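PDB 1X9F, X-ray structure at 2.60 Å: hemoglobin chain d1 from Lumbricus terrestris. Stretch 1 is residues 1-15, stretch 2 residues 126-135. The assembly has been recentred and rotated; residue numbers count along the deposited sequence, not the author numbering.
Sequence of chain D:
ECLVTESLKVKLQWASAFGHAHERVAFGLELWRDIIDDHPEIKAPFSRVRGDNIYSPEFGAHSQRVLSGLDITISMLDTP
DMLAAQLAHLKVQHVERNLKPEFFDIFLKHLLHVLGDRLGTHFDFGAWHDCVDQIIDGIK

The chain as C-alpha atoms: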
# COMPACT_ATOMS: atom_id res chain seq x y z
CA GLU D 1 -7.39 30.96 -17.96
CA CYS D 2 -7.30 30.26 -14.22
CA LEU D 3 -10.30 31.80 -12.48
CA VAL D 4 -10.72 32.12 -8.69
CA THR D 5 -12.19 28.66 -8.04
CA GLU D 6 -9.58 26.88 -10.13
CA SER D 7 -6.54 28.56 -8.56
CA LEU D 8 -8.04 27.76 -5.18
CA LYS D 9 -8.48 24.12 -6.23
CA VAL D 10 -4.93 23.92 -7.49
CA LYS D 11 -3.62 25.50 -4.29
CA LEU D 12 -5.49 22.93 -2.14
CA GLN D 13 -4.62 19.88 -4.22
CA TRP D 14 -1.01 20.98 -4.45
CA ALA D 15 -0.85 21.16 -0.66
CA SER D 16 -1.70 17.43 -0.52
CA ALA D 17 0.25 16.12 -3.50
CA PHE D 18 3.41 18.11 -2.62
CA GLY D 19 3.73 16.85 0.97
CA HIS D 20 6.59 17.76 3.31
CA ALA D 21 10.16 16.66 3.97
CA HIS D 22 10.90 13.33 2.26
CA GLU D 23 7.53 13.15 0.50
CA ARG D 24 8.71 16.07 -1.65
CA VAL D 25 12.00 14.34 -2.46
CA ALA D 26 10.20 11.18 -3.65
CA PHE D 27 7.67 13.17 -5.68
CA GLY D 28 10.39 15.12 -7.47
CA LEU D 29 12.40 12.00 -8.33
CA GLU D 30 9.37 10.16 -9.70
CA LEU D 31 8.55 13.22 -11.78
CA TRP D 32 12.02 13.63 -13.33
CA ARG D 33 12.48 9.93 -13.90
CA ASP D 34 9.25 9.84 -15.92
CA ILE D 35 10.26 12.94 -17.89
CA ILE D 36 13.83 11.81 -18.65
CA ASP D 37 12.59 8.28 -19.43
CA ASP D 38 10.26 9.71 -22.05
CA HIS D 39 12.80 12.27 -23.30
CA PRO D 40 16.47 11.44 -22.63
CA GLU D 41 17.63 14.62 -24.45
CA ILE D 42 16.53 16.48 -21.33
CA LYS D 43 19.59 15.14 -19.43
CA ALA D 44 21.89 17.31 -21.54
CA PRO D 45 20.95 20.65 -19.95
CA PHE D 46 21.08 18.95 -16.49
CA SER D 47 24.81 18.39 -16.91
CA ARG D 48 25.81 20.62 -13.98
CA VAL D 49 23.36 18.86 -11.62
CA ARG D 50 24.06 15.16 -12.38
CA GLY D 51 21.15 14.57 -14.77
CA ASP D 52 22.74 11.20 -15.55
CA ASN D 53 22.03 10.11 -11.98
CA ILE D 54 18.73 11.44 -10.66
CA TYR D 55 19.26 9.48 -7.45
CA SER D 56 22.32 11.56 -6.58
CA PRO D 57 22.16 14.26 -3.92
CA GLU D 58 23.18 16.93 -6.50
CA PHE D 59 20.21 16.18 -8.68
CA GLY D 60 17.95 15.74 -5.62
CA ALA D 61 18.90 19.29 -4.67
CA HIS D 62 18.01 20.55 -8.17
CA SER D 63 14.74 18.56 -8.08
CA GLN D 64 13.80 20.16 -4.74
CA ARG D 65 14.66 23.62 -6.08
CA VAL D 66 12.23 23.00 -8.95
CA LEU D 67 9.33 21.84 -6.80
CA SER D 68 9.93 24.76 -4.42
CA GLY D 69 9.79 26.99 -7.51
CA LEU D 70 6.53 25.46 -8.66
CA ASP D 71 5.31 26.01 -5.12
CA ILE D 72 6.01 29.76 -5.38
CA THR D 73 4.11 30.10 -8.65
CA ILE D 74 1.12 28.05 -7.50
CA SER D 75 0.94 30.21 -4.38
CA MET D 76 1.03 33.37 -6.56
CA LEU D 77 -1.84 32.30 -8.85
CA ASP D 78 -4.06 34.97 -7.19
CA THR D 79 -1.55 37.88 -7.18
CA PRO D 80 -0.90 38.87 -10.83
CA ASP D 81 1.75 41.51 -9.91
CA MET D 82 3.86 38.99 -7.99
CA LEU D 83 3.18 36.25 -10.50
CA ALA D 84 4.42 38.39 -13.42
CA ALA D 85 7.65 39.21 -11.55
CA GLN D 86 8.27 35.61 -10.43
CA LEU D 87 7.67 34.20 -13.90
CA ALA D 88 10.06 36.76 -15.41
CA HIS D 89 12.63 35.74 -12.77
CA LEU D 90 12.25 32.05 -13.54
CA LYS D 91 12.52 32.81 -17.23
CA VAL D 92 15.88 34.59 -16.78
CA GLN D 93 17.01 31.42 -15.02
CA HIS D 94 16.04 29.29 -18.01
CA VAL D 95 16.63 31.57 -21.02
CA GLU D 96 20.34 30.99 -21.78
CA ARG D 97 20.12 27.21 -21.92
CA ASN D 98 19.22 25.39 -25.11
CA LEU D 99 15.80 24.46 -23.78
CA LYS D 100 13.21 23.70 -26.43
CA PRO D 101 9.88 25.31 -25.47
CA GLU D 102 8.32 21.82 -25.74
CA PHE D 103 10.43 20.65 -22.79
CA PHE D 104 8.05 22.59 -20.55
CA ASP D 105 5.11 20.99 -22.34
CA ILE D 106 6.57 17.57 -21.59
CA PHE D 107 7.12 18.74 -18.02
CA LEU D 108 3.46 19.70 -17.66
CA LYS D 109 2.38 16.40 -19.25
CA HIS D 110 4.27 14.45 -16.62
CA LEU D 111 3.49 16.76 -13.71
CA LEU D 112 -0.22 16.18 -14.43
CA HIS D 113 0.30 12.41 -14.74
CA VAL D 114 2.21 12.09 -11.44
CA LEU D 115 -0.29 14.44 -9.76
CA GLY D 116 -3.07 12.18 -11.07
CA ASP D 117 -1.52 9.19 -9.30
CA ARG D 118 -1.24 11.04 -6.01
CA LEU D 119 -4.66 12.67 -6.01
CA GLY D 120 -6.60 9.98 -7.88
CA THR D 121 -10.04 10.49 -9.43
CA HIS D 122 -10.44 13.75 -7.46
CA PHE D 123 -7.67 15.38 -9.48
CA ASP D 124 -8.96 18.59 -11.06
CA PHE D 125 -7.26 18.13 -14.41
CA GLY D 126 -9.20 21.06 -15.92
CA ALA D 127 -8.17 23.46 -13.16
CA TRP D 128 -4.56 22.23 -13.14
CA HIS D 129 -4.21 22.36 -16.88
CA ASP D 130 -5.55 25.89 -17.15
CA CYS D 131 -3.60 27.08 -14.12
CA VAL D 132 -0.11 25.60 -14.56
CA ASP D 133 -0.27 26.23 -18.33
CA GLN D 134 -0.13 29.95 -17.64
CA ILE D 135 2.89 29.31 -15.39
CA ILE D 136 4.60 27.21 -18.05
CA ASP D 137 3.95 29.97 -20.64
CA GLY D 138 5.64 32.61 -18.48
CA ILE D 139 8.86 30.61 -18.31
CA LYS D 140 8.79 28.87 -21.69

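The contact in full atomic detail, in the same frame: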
# COMPACT_ATOMS: atom_id res chain seq x y z
N GLU D 1 -6.59 30.01 -18.77
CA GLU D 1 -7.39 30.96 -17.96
C GLU D 1 -7.78 30.34 -16.62
O GLU D 1 -8.69 29.50 -16.54
CB GLU D 1 -8.63 31.41 -18.73
CG GLU D 1 -9.45 32.49 -18.04
CD GLU D 1 -10.77 32.74 -18.73
OE1 GLU D 1 -11.29 31.82 -19.41
OE2 GLU D 1 -11.31 33.86 -18.60
N CYS D 2 -7.07 30.75 -15.57
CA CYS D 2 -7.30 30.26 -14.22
C CYS D 2 -8.14 31.24 -13.43
O CYS D 2 -7.62 32.24 -12.92
CB CYS D 2 -5.97 30.00 -13.49
SG CYS D 2 -6.17 28.77 -12.17
N LEU D 3 -9.44 30.97 -13.32
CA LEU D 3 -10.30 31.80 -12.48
C LEU D 3 -10.04 31.55 -10.99
O LEU D 3 -9.11 30.81 -10.62
CB LEU D 3 -11.78 31.63 -12.84
CG LEU D 3 -12.48 30.26 -12.86
CD1 LEU D 3 -13.92 30.41 -12.40
CD2 LEU D 3 -12.42 29.63 -14.25
N VAL D 4 -10.85 32.18 -10.15
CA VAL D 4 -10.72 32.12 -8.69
C VAL D 4 -10.92 30.72 -8.10
O VAL D 4 -10.16 30.31 -7.21
CB VAL D 4 -11.70 33.10 -7.99
CG1 VAL D 4 -11.38 33.24 -6.51
CG2 VAL D 4 -11.69 34.47 -8.68
N THR D 5 -11.93 30.00 -8.57
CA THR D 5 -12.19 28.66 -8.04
C THR D 5 -11.10 27.68 -8.44
O THR D 5 -10.72 26.81 -7.65
CB THR D 5 -13.59 28.14 -8.45
OG1 THR D 5 -13.78 28.32 -9.85
CG2 THR D 5 -14.68 28.98 -7.82
N GLU D 6 -10.59 27.82 -9.65
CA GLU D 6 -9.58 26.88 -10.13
C GLU D 6 -8.24 27.04 -9.42
O GLU D 6 -7.61 26.05 -9.04
CB GLU D 6 -9.41 27.01 -11.64
CG GLU D 6 -10.66 26.68 -12.44
CD GLU D 6 -10.44 26.84 -13.93
OE1 GLU D 6 -11.03 26.06 -14.71
OE2 GLU D 6 -9.67 27.74 -14.33
N SER D 7 -7.80 28.29 -9.25
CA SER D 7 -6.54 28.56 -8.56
C SER D 7 -6.61 28.07 -7.12
O SER D 7 -5.62 27.56 -6.58
CB SER D 7 -6.23 30.06 -8.59
OG SER D 7 -7.15 30.79 -7.80
N LEU D 8 -7.78 28.23 -6.52
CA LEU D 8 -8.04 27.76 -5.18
C LEU D 8 -7.91 26.24 -5.13
O LEU D 8 -7.25 25.68 -4.24
CB LEU D 8 -9.43 28.22 -4.74
CG LEU D 8 -9.77 28.17 -3.25
CD1 LEU D 8 -10.54 26.90 -2.91
CD2 LEU D 8 -8.55 28.33 -2.33
N LYS D 9 -8.52 25.57 -6.12
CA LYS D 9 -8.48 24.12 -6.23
C LYS D 9 -7.06 23.63 -6.37
O LYS D 9 -6.65 22.67 -5.71
CB LYS D 9 -9.28 23.67 -7.46
CG LYS D 9 -9.51 22.17 -7.54
CD LYS D 9 -10.28 21.69 -6.32
CE LYS D 9 -11.26 20.58 -6.69
NZ LYS D 9 -12.28 21.02 -7.68
N VAL D 10 -6.31 24.29 -7.25
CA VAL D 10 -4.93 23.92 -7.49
C VAL D 10 -4.13 24.12 -6.21
O VAL D 10 -3.37 23.24 -5.82
CB VAL D 10 -4.33 24.72 -8.65
CG1 VAL D 10 -2.80 24.59 -8.67
CG2 VAL D 10 -4.91 24.22 -9.97
N LYS D 11 -4.32 25.26 -5.55
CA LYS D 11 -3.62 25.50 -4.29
C LYS D 11 -3.84 24.36 -3.28
O LYS D 11 -2.89 23.84 -2.70
CB LYS D 11 -4.04 26.84 -3.66
CG LYS D 11 -3.60 28.08 -4.48
CD LYS D 11 -4.14 29.32 -3.74
CE LYS D 11 -3.85 30.60 -4.52
NZ LYS D 11 -2.42 31.00 -4.42
N LEU D 12 -5.10 23.98 -3.09
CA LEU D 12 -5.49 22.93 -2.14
C LEU D 12 -4.92 21.57 -2.49
O LEU D 12 -4.34 20.89 -1.63
CB LEU D 12 -7.02 22.84 -2.08
CG LEU D 12 -7.77 23.60 -0.98
CD1 LEU D 12 -7.05 24.87 -0.49
CD2 LEU D 12 -9.18 23.92 -1.46
N GLN D 13 -5.07 21.18 -3.75
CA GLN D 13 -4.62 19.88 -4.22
C GLN D 13 -3.10 19.78 -4.23
O GLN D 13 -2.54 18.71 -4.00
CB GLN D 13 -5.17 19.58 -5.61
CG GLN D 13 -6.68 19.41 -5.64
CD GLN D 13 -7.17 18.61 -6.82
OE1 GLN D 13 -6.69 18.79 -7.94
NE2 GLN D 13 -8.13 17.74 -6.57
N TRP D 14 -2.46 20.91 -4.49
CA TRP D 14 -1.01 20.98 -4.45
C TRP D 14 -0.52 20.73 -3.03
O TRP D 14 0.45 19.99 -2.84
CB TRP D 14 -0.54 22.34 -4.90
CG TRP D 14 0.93 22.48 -4.84
CD1 TRP D 14 1.63 23.43 -4.17
CD2 TRP D 14 1.90 21.64 -5.48
NE1 TRP D 14 2.98 23.26 -4.36
CE2 TRP D 14 3.18 22.16 -5.16
CE3 TRP D 14 1.83 20.51 -6.30
CZ2 TRP D 14 4.37 21.58 -5.62
CZ3 TRP D 14 3.01 19.93 -6.76
CH2 TRP D 14 4.26 20.47 -6.42
N ALA D 15 -1.19 21.35 -2.06
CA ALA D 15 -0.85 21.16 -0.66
C ALA D 15 -0.80 19.68 -0.28
O ALA D 15 0.08 19.27 0.48
CB ALA D 15 -1.81 21.92 0.24
N GLY D 126 -8.81 19.80 -15.30
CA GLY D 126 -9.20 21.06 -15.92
C GLY D 126 -8.55 22.25 -15.25
O GLY D 126 -7.88 23.06 -15.91
N ALA D 127 -8.72 22.35 -13.93
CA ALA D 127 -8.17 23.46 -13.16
C ALA D 127 -6.65 23.48 -13.27
O ALA D 127 -6.07 24.52 -13.57
CB ALA D 127 -8.61 23.38 -11.71
N TRP D 128 -6.01 22.33 -13.04
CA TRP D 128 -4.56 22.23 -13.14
C TRP D 128 -4.07 22.67 -14.49
O TRP D 128 -3.20 23.55 -14.58
CB TRP D 128 -4.07 20.82 -12.86
CG TRP D 128 -3.94 20.63 -11.44
CD1 TRP D 128 -4.90 20.20 -10.60
CD2 TRP D 128 -2.79 20.92 -10.64
NE1 TRP D 128 -4.43 20.17 -9.31
CE2 TRP D 128 -3.13 20.61 -9.31
CE3 TRP D 128 -1.50 21.39 -10.91
CZ2 TRP D 128 -2.23 20.76 -8.25
CZ3 TRP D 128 -0.60 21.54 -9.84
CH2 TRP D 128 -0.98 21.22 -8.53
N HIS D 129 -4.64 22.08 -15.53
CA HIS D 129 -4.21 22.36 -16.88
C HIS D 129 -4.28 23.83 -17.23
O HIS D 129 -3.34 24.38 -17.78
CB HIS D 129 -5.03 21.56 -17.87
CG HIS D 129 -4.36 21.43 -19.20
ND1 HIS D 129 -3.38 20.50 -19.44
CD2 HIS D 129 -4.50 22.15 -20.34
CE1 HIS D 129 -2.95 20.64 -20.68
NE2 HIS D 129 -3.61 21.63 -21.25
N ASP D 130 -5.41 24.46 -16.93
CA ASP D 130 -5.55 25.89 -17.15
C ASP D 130 -4.45 26.60 -16.38
O ASP D 130 -3.63 27.32 -16.97
CB ASP D 130 -6.91 26.38 -16.66
CG ASP D 130 -8.05 25.92 -17.53
OD1 ASP D 130 -9.22 26.14 -17.15
OD2 ASP D 130 -7.89 25.32 -18.62
N CYS D 131 -4.43 26.35 -15.07
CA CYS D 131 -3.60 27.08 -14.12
C CYS D 131 -2.08 27.00 -14.32
O CYS D 131 -1.41 28.03 -14.36
CB CYS D 131 -3.94 26.61 -12.71
SG CYS D 131 -4.40 27.95 -11.62
N VAL D 132 -1.56 25.78 -14.43
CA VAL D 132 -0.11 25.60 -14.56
C VAL D 132 0.35 26.01 -15.96
O VAL D 132 1.48 26.48 -16.13
CB VAL D 132 0.32 24.14 -14.23
CG1 VAL D 132 1.81 23.93 -14.47
CG2 VAL D 132 -0.01 23.81 -12.78
N ASP D 133 -0.53 25.84 -16.94
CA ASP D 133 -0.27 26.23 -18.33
C ASP D 133 0.22 27.66 -18.41
O ASP D 133 1.24 27.95 -19.04
CB ASP D 133 -1.55 26.13 -19.14
CG ASP D 133 -1.35 25.41 -20.45
OD1 ASP D 133 -2.34 24.83 -20.94
OD2 ASP D 133 -0.26 25.36 -21.05
N GLN D 134 -0.52 28.55 -17.75
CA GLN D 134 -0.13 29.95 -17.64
C GLN D 134 1.27 30.10 -17.04
O GLN D 134 2.06 30.92 -17.51
CB GLN D 134 -1.16 30.71 -16.80
CG GLN D 134 -0.72 32.11 -16.39
CD GLN D 134 -1.55 32.70 -15.26
OE1 GLN D 134 -1.57 33.92 -15.07
NE2 GLN D 134 -2.24 31.84 -14.50
N ILE D 135 1.56 29.30 -16.01
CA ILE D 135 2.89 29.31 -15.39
C ILE D 135 3.94 28.85 -16.39
O ILE D 135 4.95 29.53 -16.59
CB ILE D 135 2.93 28.43 -14.11
CG1 ILE D 135 2.01 29.01 -13.03
CG2 ILE D 135 4.36 28.32 -13.57
CD1 ILE D 135 1.73 28.03 -11.89

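This is a nearly perpendicular helix-helix contact between the chain's N-terminal segment and a helix near its C-terminus, locked at one end by a disulfide, filled in the middle by small apolar groups, and closed at the other end by a tryptophan that is both packed and hydrogen-bonded.

The helix of residues 4-15 crosses the helix of residues 126-135 at -97°, with the axes 8.6 Å apart at closest approach. Such a crossing confines close backbone contact to a short patch, and the CA of Glu 6 lies just 4.8 Å from the CA of Ala 127. At this point the Ala 127 methyl fits against the first helix: Ala 127 CB meets Glu 6 CB at 3.7 Å. Together the two stretches bury 600 Å².

The covalent link precedes the first helix. Cys 2 SG and Cys 131 SG are 2.0 Å apart, with a chi3 of -84°, close to the right-angle torsion that disulfides favour. The bond ties the loop before the first helix to the side of the second, although the Cys 2 coordinates are poorly ordered. Ser 7 packs against the bridge, its CA 3.8 Å and its CB 4.1 Å from Cys 131 SG.

Val 10 is the apolar centre. Its CB points sideways. Val 10 CG2 lies 3.8 Å from Cys 131 CB and 4.2 Å from Ala 127 CB, and also approaches the indole (4.0 Å to Trp 128 CD2). Val 10 CG1 lies 3.8 Å from the centroid of the Trp 128 six-membered ring and 7° off the ring normal, a CH-pi contact over the face.

Trp 128 has the largest covered area in the contact, 117 Å², even though its CA-to-CB bond points away; with chi1 at -84° (m) and chi2 at 88°, the end of the side chain comes nearer to the first helix. At the ring edge, Trp 128 NE1 donates a hydrogen bond to Gln 13 OE1 (3.0 Å, N-H...acceptor angle 142°), satisfying the indole's polar group in a buried setting. Trp 14 CE3 approaches Trp 128 CH2 at 3.7 Å, also near the plane of the Trp 128 ring.

One pairing is not obviously favourable. Glu 6 OE1 and Asp 130 OD1, both carboxylate oxygens, lie 3.0 Å apart. Two carboxylates cannot form a salt bridge, and if both are charged they repel.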